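Neuraminidase (Influenza A virus, PDB 4K3Y) is a neuraminidase-like envelope protein of a bat influenza A virus, whose tetrameric beta-propeller ectodomain probably lacks the sialidase activity of classical neuraminidases. Local coordinates at residues C[236-248]-C[276-289]. Sequence-based numbering, arbitrary orientation.
Sequences CLGFLGDTPRGID and IGRIINPGSKKGFE
In the beta-propeller, the long loop carrying 236-248, which follows strand 230-233, packs against the hairpin formed by strands 273-279 and 286-294. The guanidinium of Arg278 is sandwiched between the ring of Phe239 and the guanidinium of Arg245. Its CZ lies 3.6 Å from the Phe239 ring centroid, a cation-pi contact with planes 14° apart. Arg245 covers the other side, centre to centre 3.8 Å. Pro282 CG lies over the centre of the opposite face of Arg245, so four groups form one pile. In both arginines the chain runs extended from CG to NE, which carries the flat end into the pile. The Arg278 edge is gripped by acids. Asp248 meets it end-on, with OD1 on NH1 at 2.9 Å through its syn lone pair and OD2 on NH2. Arg278 NE reaches Glu289 OE2 at 2.8 Å. Leu240 N also donates to Asp248 OD1, which ties the acid to its own loop. Arg245 NH1 and NH2 both bind Ile279 O, in the carbonyl plane, each at 2.9 Å. A water links Gly241 O, Thr243 OG1 and Ile279 N. Beside the pile, Ile276 CD1 packs 3.7 Å from Phe239 CD2. The two carboxylates probably balance the charge of the stacked arginines and hold Arg278 against rotation.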
ATOM      1  N   CYS C 236      -0.666  45.393 -16.141  1.00 88.40           N
ATOM      2  CA  CYS C 236      -0.264  46.542 -16.931  1.00 87.07           C
ATOM      3  C   CYS C 236       1.051  46.241 -17.654  1.00 81.72           C
ATOM      4  O   CYS C 236       1.784  47.148 -18.051  1.00 87.98           O
ATOM      5  CB  CYS C 236      -0.141  47.774 -16.021  1.00 76.61           C
ATOM      6  SG  CYS C 236      -1.688  48.234 -15.176  1.00110.38           S
ATOM      7  N   LEU C 237       1.331  44.955 -17.841  1.00 71.98           N
ATOM      8  CA  LEU C 237       2.607  44.528 -18.409  1.00 65.44           C
ATOM      9  C   LEU C 237       2.508  43.962 -19.830  1.00 73.79           C
ATOM     10  O   LEU C 237       1.733  43.042 -20.111  1.00 82.02           O
ATOM     11  CB  LEU C 237       3.281  43.518 -17.478  1.00 71.97           C
ATOM     12  CG  LEU C 237       4.366  44.056 -16.539  1.00 76.26           C
ATOM     13  CD1 LEU C 237       4.048  45.458 -16.062  1.00 78.77           C
ATOM     14  CD2 LEU C 237       4.528  43.134 -15.351  1.00 72.19           C
ATOM     15  N   GLY C 238       3.321  44.525 -20.716  1.00 82.35           N
ATOM     16  CA  GLY C 238       3.336  44.149 -22.113  1.00 75.20           C
ATOM     17  C   GLY C 238       3.971  42.797 -22.374  1.00 77.38           C
ATOM     18  O   GLY C 238       4.054  42.380 -23.530  1.00 68.94           O
ATOM     19  N   PHE C 239       4.424  42.124 -21.311  1.00 79.66           N
ATOM     20  CA  PHE C 239       4.899  40.728 -21.388  1.00 77.17           C
ATOM     21  C   PHE C 239       3.695  39.770 -21.357  1.00 69.21           C
ATOM     22  O   PHE C 239       3.183  39.413 -20.290  1.00 61.94           O
ATOM     23  CB  PHE C 239       5.848  40.425 -20.230  1.00 72.30           C
ATOM     24  CG  PHE C 239       6.577  39.107 -20.351  1.00 68.74           C
ATOM     25  CD1 PHE C 239       7.591  38.946 -21.283  1.00 57.83           C
ATOM     26  CD2 PHE C 239       6.281  38.041 -19.496  1.00 64.48           C
ATOM     27  CE1 PHE C 239       8.289  37.743 -21.387  1.00 60.61           C
ATOM     28  CE2 PHE C 239       6.971  36.832 -19.599  1.00 61.16           C
ATOM     29  CZ  PHE C 239       7.975  36.681 -20.545  1.00 61.69           C
ATOM     30  N   LEU C 240       3.258  39.358 -22.538  1.00 58.48           N
ATOM     31  CA  LEU C 240       1.961  38.719 -22.693  1.00 59.98           C
ATOM     32  C   LEU C 240       1.921  37.286 -22.187  1.00 58.51           C
ATOM     33  O   LEU C 240       2.620  36.411 -22.711  1.00 62.81           O
ATOM     34  CB  LEU C 240       1.535  38.770 -24.162  1.00 63.41           C
ATOM     35  CG  LEU C 240       1.391  40.184 -24.717  1.00 69.72           C
ATOM     36  CD1 LEU C 240       0.775  40.156 -26.108  1.00 68.99           C
ATOM     37  CD2 LEU C 240       0.562  41.038 -23.770  1.00 73.95           C
ATOM     38  N   GLY C 241       1.057  37.054 -21.200  1.00 54.65           N
ATOM     39  CA  GLY C 241       0.968  35.776 -20.521  1.00 52.09           C
ATOM     40  C   GLY C 241       0.274  34.624 -21.236  1.00 61.33           C
ATOM     41  O   GLY C 241       0.663  33.455 -21.050  1.00 55.10           O
ATOM     42  N   ASP C 242      -0.752  34.916 -22.037  1.00 52.84           N
ATOM     43  CA  ASP C 242      -1.525  33.833 -22.649  1.00 51.65           C
ATOM     44  C   ASP C 242      -0.830  33.196 -23.847  1.00 54.87           C
ATOM     45  O   ASP C 242       0.170  33.709 -24.377  1.00 56.06           O
ATOM     46  CB  ASP C 242      -2.931  34.296 -23.067  1.00 58.16           C
ATOM     47  CG  ASP C 242      -3.987  33.250 -22.798  1.00 70.54           C
ATOM     48  OD1 ASP C 242      -3.656  32.052 -22.977  1.00 71.43           O
ATOM     49  OD2 ASP C 242      -5.117  33.633 -22.383  1.00 80.85           O
ATOM     50  N   THR C 243      -1.378  32.060 -24.253  1.00 50.57           N
ATOM     51  CA  THR C 243      -1.019  31.402 -25.496  1.00 48.67           C
ATOM     52  C   THR C 243      -2.331  30.852 -26.043  1.00 60.60           C
ATOM     53  O   THR C 243      -2.950  29.997 -25.407  1.00 64.26           O
ATOM     54  CB  THR C 243      -0.029  30.241 -25.267  1.00 51.85           C
ATOM     55  OG1 THR C 243       1.225  30.753 -24.786  1.00 58.62           O
ATOM     56  CG2 THR C 243       0.201  29.462 -26.572  1.00 48.27           C
ATOM     57  N   PRO C 244      -2.746  31.305 -27.241  1.00 67.54           N
ATOM     58  CA  PRO C 244      -2.001  32.153 -28.181  1.00 66.93           C
ATOM     59  C   PRO C 244      -1.869  33.611 -27.777  1.00 58.84           C
ATOM     60  O   PRO C 244      -2.465  34.045 -26.773  1.00 54.34           O
ATOM     61  CB  PRO C 244      -2.843  32.081 -29.447  1.00 41.17           C
ATOM     62  CG  PRO C 244      -4.217  31.840 -28.969  1.00 51.50           C
ATOM     63  CD  PRO C 244      -4.084  30.963 -27.763  1.00 65.23           C
ATOM     64  N   ARG C 245      -1.098  34.345 -28.589  1.00 54.47           N
ATOM     65  CA  ARG C 245      -0.774  35.746 -28.341  1.00 52.38           C
ATOM     66  C   ARG C 245       0.035  36.314 -29.509  1.00 61.61           C
ATOM     67  O   ARG C 245       0.591  35.569 -30.316  1.00 67.50           O
ATOM     68  CB  ARG C 245       0.018  35.883 -27.026  1.00 49.90           C
ATOM     69  CG  ARG C 245       1.416  35.262 -27.058  1.00 49.68           C
ATOM     70  CD  ARG C 245       2.211  35.626 -25.806  1.00 61.68           C
ATOM     71  NE  ARG C 245       3.628  35.277 -25.933  1.00 63.48           N
ATOM     72  CZ  ARG C 245       4.143  34.105 -25.588  1.00 64.16           C
ATOM     73  NH1 ARG C 245       3.363  33.160 -25.075  1.00 70.55           N
ATOM     74  NH2 ARG C 245       5.432  33.880 -25.752  1.00 68.93           N
ATOM     75  N   GLY C 246       0.108  37.633 -29.596  1.00 62.29           N
ATOM     76  CA  GLY C 246       0.962  38.251 -30.589  1.00 62.52           C
ATOM     77  C   GLY C 246       2.278  38.741 -29.999  1.00 74.96           C
ATOM     78  O   GLY C 246       2.742  38.206 -28.986  1.00 72.64           O
ATOM     79  N   ILE C 247       2.876  39.753 -30.630  1.00 69.37           N
ATOM     80  CA  ILE C 247       4.135  40.340 -30.161  1.00 74.06           C
ATOM     81  C   ILE C 247       3.969  40.994 -28.785  1.00 71.69           C
ATOM     82  O   ILE C 247       2.880  41.478 -28.452  1.00 65.68           O
ATOM     83  CB  ILE C 247       4.663  41.394 -31.181  1.00 95.69           C
ATOM     84  CG1 ILE C 247       4.712  40.789 -32.579  1.00 96.62           C
ATOM     85  CG2 ILE C 247       6.051  41.915 -30.800  1.00101.31           C
ATOM     86  CD1 ILE C 247       5.584  41.560 -33.548  1.00109.31           C
ATOM     87  N   ASP C 248       5.031  40.995 -27.978  1.00 72.30           N
ATOM     88  CA  ASP C 248       5.015  41.749 -26.725  1.00 65.92           C
ATOM     89  C   ASP C 248       4.761  43.242 -27.003  1.00 75.08           C
ATOM     90  O   ASP C 248       5.188  43.769 -28.031  1.00 71.17           O
ATOM     91  CB  ASP C 248       6.317  41.537 -25.951  1.00 68.95           C
ATOM     92  CG  ASP C 248       6.353  40.192 -25.217  1.00 83.13           C
ATOM     93  OD1 ASP C 248       5.264  39.594 -25.015  1.00 82.87           O
ATOM     94  OD2 ASP C 248       7.471  39.748 -24.833  1.00 67.08           O
ATOM     95  N   ILE C 276       5.565  36.300 -14.266  1.00 58.05           N
ATOM     96  CA  ILE C 276       4.689  35.810 -15.312  1.00 49.46           C
ATOM     97  C   ILE C 276       5.321  34.574 -15.917  1.00 62.27           C
ATOM     98  O   ILE C 276       6.449  34.635 -16.419  1.00 60.40           O
ATOM     99  CB  ILE C 276       4.514  36.822 -16.421  1.00 49.91           C
ATOM    100  CG1 ILE C 276       3.921  38.112 -15.859  1.00 54.25           C
ATOM    101  CG2 ILE C 276       3.619  36.238 -17.506  1.00 43.21           C
ATOM    102  CD1 ILE C 276       3.904  39.215 -16.849  1.00 54.27           C
ATOM    103  N   GLY C 277       4.607  33.452 -15.850  1.00 58.57           N
ATOM    104  CA  GLY C 277       5.051  32.250 -16.522  1.00 48.60           C
ATOM    105  C   GLY C 277       4.310  32.088 -17.828  1.00 54.18           C
ATOM    106  O   GLY C 277       3.083  32.202 -17.874  1.00 68.01           O
ATOM    107  N   ARG C 278       5.043  31.814 -18.898  1.00 51.61           N
ATOM    108  CA  ARG C 278       4.389  31.542 -20.166  1.00 49.85           C
ATOM    109  C   ARG C 278       5.162  30.577 -21.040  1.00 56.87           C
ATOM    110  O   ARG C 278       6.316  30.228 -20.760  1.00 62.04           O
ATOM    111  CB  ARG C 278       4.152  32.836 -20.938  1.00 50.80           C
ATOM    112  CG  ARG C 278       5.356  33.269 -21.733  1.00 50.47           C
ATOM    113  CD  ARG C 278       5.273  34.735 -22.062  1.00 57.33           C
ATOM    114  NE  ARG C 278       6.390  35.116 -22.909  1.00 70.41           N
ATOM    115  CZ  ARG C 278       6.484  36.273 -23.545  1.00 57.27           C
ATOM    116  NH1 ARG C 278       5.523  37.175 -23.424  1.00 52.59           N
ATOM    117  NH2 ARG C 278       7.552  36.521 -24.290  1.00 59.70           N
ATOM    118  N   ILE C 279       4.479  30.149 -22.094  1.00 49.85           N
ATOM    119  CA  ILE C 279       5.032  29.305 -23.131  1.00 54.68           C
ATOM    120  C   ILE C 279       5.865  30.172 -24.082  1.00 60.21           C
ATOM    121  O   ILE C 279       5.424  31.244 -24.501  1.00 59.34           O
ATOM    122  CB  ILE C 279       3.884  28.632 -23.878  1.00 53.50           C
ATOM    123  CG1 ILE C 279       3.074  27.808 -22.870  1.00 50.76           C
ATOM    124  CG2 ILE C 279       4.402  27.803 -25.047  1.00 63.99           C
ATOM    125  CD1 ILE C 279       2.092  26.807 -23.472  1.00 47.36           C
ATOM    126  N   ILE C 280       7.071  29.715 -24.414  1.00 58.54           N
ATOM    127  CA  ILE C 280       8.027  30.572 -25.103  1.00 50.27           C
ATOM    128  C   ILE C 280       7.656  30.819 -26.572  1.00 54.02           C
ATOM    129  O   ILE C 280       7.583  31.966 -27.009  1.00 42.93           O
ATOM    130  CB  ILE C 280       9.461  30.041 -24.959  1.00 62.25           C
ATOM    131  CG1 ILE C 280       9.797  29.874 -23.472  1.00 51.64           C
ATOM    132  CG2 ILE C 280      10.471  30.982 -25.663  1.00 36.50           C
ATOM    133  CD1 ILE C 280      11.150  29.258 -23.217  1.00 48.85           C
ATOM    134  N   ASN C 281       7.421  29.751 -27.328  1.00 58.02           N
ATOM    135  CA  ASN C 281       6.953  29.899 -28.697  1.00 59.32           C
ATOM    136  C   ASN C 281       5.466  29.613 -28.745  1.00 59.32           C
ATOM    137  O   ASN C 281       5.067  28.465 -28.646  1.00 60.76           O
ATOM    138  CB  ASN C 281       7.699  28.950 -29.649  1.00 84.97           C
ATOM    139  CG  ASN C 281       9.217  29.021 -29.495  1.00103.72           C
ATOM    140  OD1 ASN C 281       9.743  29.310 -28.416  1.00 95.62           O
ATOM    141  ND2 ASN C 281       9.929  28.741 -30.582  1.00109.14           N
ATOM    142  N   PRO C 282       4.628  30.650 -28.908  1.00 58.52           N
ATOM    143  CA  PRO C 282       3.197  30.315 -28.886  1.00 62.32           C
ATOM    144  C   PRO C 282       2.751  29.471 -30.105  1.00 58.20           C
ATOM    145  O   PRO C 282       1.641  28.907 -30.094  1.00 65.33           O
ATOM    146  CB  PRO C 282       2.508  31.692 -28.893  1.00 63.28           C
ATOM    147  CG  PRO C 282       3.614  32.710 -28.710  1.00 56.14           C
ATOM    148  CD  PRO C 282       4.858  32.067 -29.234  1.00 51.85           C
ATOM    149  N   GLY C 283       3.607  29.374 -31.129  1.00 44.89           N
ATOM    150  CA  GLY C 283       3.279  28.639 -32.345  1.00 49.84           C
ATOM    151  C   GLY C 283       3.350  27.134 -32.159  1.00 67.67           C
ATOM    152  O   GLY C 283       2.328  26.461 -32.044  1.00 77.72           O
ATOM    153  N   SER C 284       4.566  26.597 -32.168  1.00 70.44           N
ATOM    154  CA  SER C 284       4.814  25.239 -31.708  1.00 65.20           C
ATOM    155  C   SER C 284       4.851  25.487 -30.236  1.00 80.31           C
ATOM    156  O   SER C 284       5.611  26.358 -29.811  1.00110.74           O
ATOM    157  CB  SER C 284       6.205  24.807 -32.132  1.00 64.33           C
ATOM    158  OG  SER C 284       7.199  25.621 -31.505  1.00 60.54           O
ATOM    159  N   LYS C 285       4.065  24.779 -29.437  1.00 59.95           N
ATOM    160  CA  LYS C 285       3.985  25.171 -28.019  1.00 62.07           C
ATOM    161  C   LYS C 285       5.216  24.734 -27.197  1.00 58.82           C
ATOM    162  O   LYS C 285       5.109  23.948 -26.249  1.00 60.61           O
ATOM    163  CB  LYS C 285       2.669  24.701 -27.390  1.00 57.74           C
ATOM    164  CG  LYS C 285       1.449  25.504 -27.854  1.00 68.99           C
ATOM    165  CD  LYS C 285       0.133  24.895 -27.347  1.00 87.66           C
ATOM    166  CE  LYS C 285      -1.074  25.572 -27.990  1.00103.89           C
ATOM    167  NZ  LYS C 285      -1.866  24.624 -28.830  1.00109.26           N
ATOM    168  N   LYS C 286       6.376  25.283 -27.554  1.00 58.08           N
ATOM    169  CA  LYS C 286       7.659  24.810 -27.035  1.00 65.15           C
ATOM    170  C   LYS C 286       8.326  25.736 -26.017  1.00 60.58           C
ATOM    171  O   LYS C 286       8.392  26.961 -26.215  1.00 52.77           O
ATOM    172  CB  LYS C 286       8.620  24.487 -28.195  1.00 58.01           C
ATOM    173  CG  LYS C 286       8.309  23.136 -28.836  1.00 66.42           C
ATOM    174  CD  LYS C 286       9.557  22.264 -29.020  1.00 66.00           C
ATOM    175  CE  LYS C 286       9.191  20.841 -29.522  1.00 77.01           C
ATOM    176  NZ  LYS C 286       8.869  19.812 -28.459  1.00 68.03           N
ATOM    177  N   GLY C 287       8.820  25.135 -24.928  1.00 55.51           N
ATOM    178  CA  GLY C 287       9.556  25.876 -23.914  1.00 43.20           C
ATOM    179  C   GLY C 287       8.673  26.631 -22.932  1.00 52.56           C
ATOM    180  O   GLY C 287       7.512  26.964 -23.215  1.00 57.20           O
ATOM    181  N   PHE C 288       9.231  26.909 -21.763  1.00 47.92           N
ATOM    182  CA  PHE C 288       8.512  27.658 -20.752  1.00 53.84           C
ATOM    183  C   PHE C 288       9.475  28.628 -20.105  1.00 58.21           C
ATOM    184  O   PHE C 288      10.624  28.279 -19.807  1.00 48.94           O
ATOM    185  CB  PHE C 288       7.926  26.715 -19.703  1.00 54.19           C
ATOM    186  CG  PHE C 288       6.995  27.387 -18.736  1.00 40.72           C
ATOM    187  CD1 PHE C 288       5.648  27.503 -19.028  1.00 44.25           C
ATOM    188  CD2 PHE C 288       7.461  27.887 -17.529  1.00 37.88           C
ATOM    189  CE1 PHE C 288       4.771  28.120 -18.142  1.00 45.73           C
ATOM    190  CE2 PHE C 288       6.597  28.503 -16.646  1.00 44.99           C
ATOM    191  CZ  PHE C 288       5.243  28.616 -16.951  1.00 45.50           C
ATOM    192  N   GLU C 289       9.011  29.853 -19.902  1.00 57.49           N
ATOM    193  CA  GLU C 289       9.847  30.875 -19.287  1.00 51.68           C
ATOM    194  C   GLU C 289       9.056  31.500 -18.156  1.00 50.58           C
ATOM    195  O   GLU C 289       7.826  31.444 -18.144  1.00 60.57           O
ATOM    196  CB  GLU C 289      10.313  31.928 -20.316  1.00 43.29           C
ATOM    197  CG  GLU C 289       9.183  32.772 -20.963  1.00 62.08           C
ATOM    198  CD  GLU C 289       9.629  33.511 -22.225  1.00 67.49           C
ATOM    199  OE1 GLU C 289      10.823  33.897 -22.314  1.00 82.51           O
ATOM    200  OE2 GLU C 289       8.787  33.715 -23.129  1.00 66.73           O
TER
HETATM  201  O   HOH W   1       1.574  31.222 -22.254  1.00 55.98           O